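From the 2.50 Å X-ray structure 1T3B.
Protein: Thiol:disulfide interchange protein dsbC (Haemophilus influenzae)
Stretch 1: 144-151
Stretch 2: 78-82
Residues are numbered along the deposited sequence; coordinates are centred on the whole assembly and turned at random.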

# COMPACT_ATOMS: atom_id res chain seq x y z
N ASP A 144 36.65 -2.35 21.38
CA ASP A 144 36.12 -1.16 22.05
C ASP A 144 35.67 -0.20 20.94
O ASP A 144 36.41 0.70 20.55
CB ASP A 144 37.21 -0.48 22.92
CG ASP A 144 36.67 0.69 23.75
OD1 ASP A 144 37.14 0.86 24.90
OD2 ASP A 144 35.80 1.45 23.27
N PRO A 145 34.45 -0.40 20.41
CA PRO A 145 33.86 0.41 19.34
C PRO A 145 33.98 1.92 19.47
O PRO A 145 34.11 2.62 18.47
CB PRO A 145 32.42 -0.07 19.31
CG PRO A 145 32.56 -1.51 19.65
CD PRO A 145 33.51 -1.47 20.81
N VAL A 146 33.93 2.43 20.70
CA VAL A 146 34.04 3.86 20.92
C VAL A 146 35.40 4.36 20.46
O VAL A 146 35.51 5.41 19.84
CB VAL A 146 33.84 4.20 22.40
CG1 VAL A 146 34.15 5.66 22.65
CG2 VAL A 146 32.42 3.92 22.78
N PHE A 147 36.45 3.61 20.78
CA PHE A 147 37.79 3.99 20.39
C PHE A 147 37.90 3.85 18.89
O PHE A 147 38.39 4.75 18.21
CB PHE A 147 38.83 3.09 21.06
CG PHE A 147 40.25 3.50 20.79
CD1 PHE A 147 40.90 4.40 21.63
CD2 PHE A 147 40.93 2.99 19.68
CE1 PHE A 147 42.22 4.78 21.37
CE2 PHE A 147 42.24 3.36 19.42
CZ PHE A 147 42.89 4.26 20.26
N ALA A 148 37.44 2.72 18.38
CA ALA A 148 37.50 2.45 16.95
C ALA A 148 36.80 3.53 16.15
O ALA A 148 37.34 4.02 15.16
CB ALA A 148 36.87 1.11 16.66
N LEU A 149 35.60 3.90 16.61
CA LEU A 149 34.81 4.93 15.95
C LEU A 149 35.40 6.31 16.16
O LEU A 149 35.49 7.08 15.21
CB LEU A 149 33.36 4.92 16.47
CG LEU A 149 32.43 6.00 15.88
CD1 LEU A 149 32.29 5.71 14.39
CD2 LEU A 149 31.06 6.02 16.57
N ASN A 150 35.79 6.62 17.39
CA ASN A 150 36.37 7.93 17.64
C ASN A 150 37.53 8.15 16.69
O ASN A 150 37.68 9.24 16.13
CB ASN A 150 36.83 8.06 19.10
CG ASN A 150 35.67 8.27 20.06
OD1 ASN A 150 34.60 8.75 19.68
ND2 ASN A 150 35.89 7.94 21.32
N GLU A 151 38.33 7.11 16.48
CA GLU A 151 39.48 7.18 15.59
C GLU A 151 39.11 7.24 14.11
O GLU A 151 39.76 7.94 13.34
CB GLU A 151 40.41 6.00 15.85
CG GLU A 151 41.20 6.17 17.14
CD GLU A 151 42.22 7.30 17.05
OE1 GLU A 151 43.21 7.16 16.30
OE2 GLU A 151 42.04 8.34 17.73
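Stretch 2 (78-82) MIVYP

A strand laid across a helix can reach only a short length of it, so the fit depends on a few side chains meshing well; this pair from DsbC is a compact example. The helix begins at P145 and runs on past E151. D144 occupies its N-cap position, where OD2 of D144 accepts a weak capping bond from N of F147 at 3.4 Å. Against this first turn and a half lies the extended segment I79 to Y81, flanked by M78 and P82. The two axes are almost perpendicular, with a signed crossing angle of -85° and a closest approach of 8.5 Å, and the contact buries 312 Å² in all.

The nearest pair of CA atoms is P145 CA and I79 CA, 6.1 Å apart. The CA-to-CB bond of I79 points toward the helix, and its branched side chain is the first bump: it enters the hollow bordered by P145, V146 and L149. I79 CD1 touches P145 CB at 3.4 Å, while I79 CG2 lies 3.9 Å from both V146 CG2 and L149 CD2. The CA-to-CB bond of V80, next along the strand, points away from the helix, yet its backbone still contributes, with V80 O 3.8 Å from V146 CG2.

Y81 supplies the second bump. Its CA-to-CB bond is directed sideways, but the long m-rotamer side chain brings its end back to the helix. There V146 CG1 packs 3.9 Å from Y81 CE1, and L149 CD2 approaches the ring edge, 4.0 Å from Y81 CE2 and 3.4 Å from Y81 OH. V146 and L149 thus serve both bumps. Beyond this apolar patch, Y81 OH donates a hydrogen bond to N150 OD1 at 2.7 Å, so the polar tip of the ring finds a partner one turn along from V146.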

# COMPACT_ATOMS: atom_id res chain seq x y z
N MET A 78 25.12 -1.17 19.50
CA MET A 78 25.17 0.27 19.36
C MET A 78 26.42 0.80 20.02
O MET A 78 26.87 0.26 21.02
CB MET A 78 23.93 0.89 20.01
CG MET A 78 22.66 0.57 19.26
SD MET A 78 21.17 0.97 20.18
CE MET A 78 20.08 -0.22 19.51
N ILE A 79 26.99 1.85 19.45
CA ILE A 79 28.17 2.48 20.00
C ILE A 79 27.68 3.68 20.80
O ILE A 79 27.50 4.75 20.26
CB ILE A 79 29.13 2.90 18.88
CG1 ILE A 79 29.47 1.67 18.03
CG2 ILE A 79 30.38 3.52 19.48
CD1 ILE A 79 30.64 1.84 17.09
N VAL A 80 27.48 3.47 22.10
CA VAL A 80 26.94 4.48 22.99
C VAL A 80 27.88 5.54 23.56
O VAL A 80 29.04 5.27 23.86
CB VAL A 80 26.23 3.81 24.19
CG1 VAL A 80 25.32 4.80 24.89
CG2 VAL A 80 25.46 2.61 23.72
N TYR A 81 27.34 6.74 23.73
CA TYR A 81 28.04 7.89 24.28
C TYR A 81 27.07 8.50 25.30
O TYR A 81 26.51 9.56 25.06
CB TYR A 81 28.32 8.92 23.18
CG TYR A 81 29.37 8.50 22.18
CD1 TYR A 81 30.70 8.82 22.37
CD2 TYR A 81 29.03 7.79 21.04
CE1 TYR A 81 31.67 8.43 21.47
CE2 TYR A 81 29.99 7.39 20.13
CZ TYR A 81 31.31 7.72 20.35
OH TYR A 81 32.28 7.33 19.45
N PRO A 82 26.89 7.84 26.46
CA PRO A 82 25.99 8.27 27.54
C PRO A 82 26.23 9.71 28.00
O PRO A 82 27.29 10.27 27.74
CB PRO A 82 26.29 7.28 28.66
CG PRO A 82 26.88 6.09 27.95
CD PRO A 82 27.75 6.74 26.93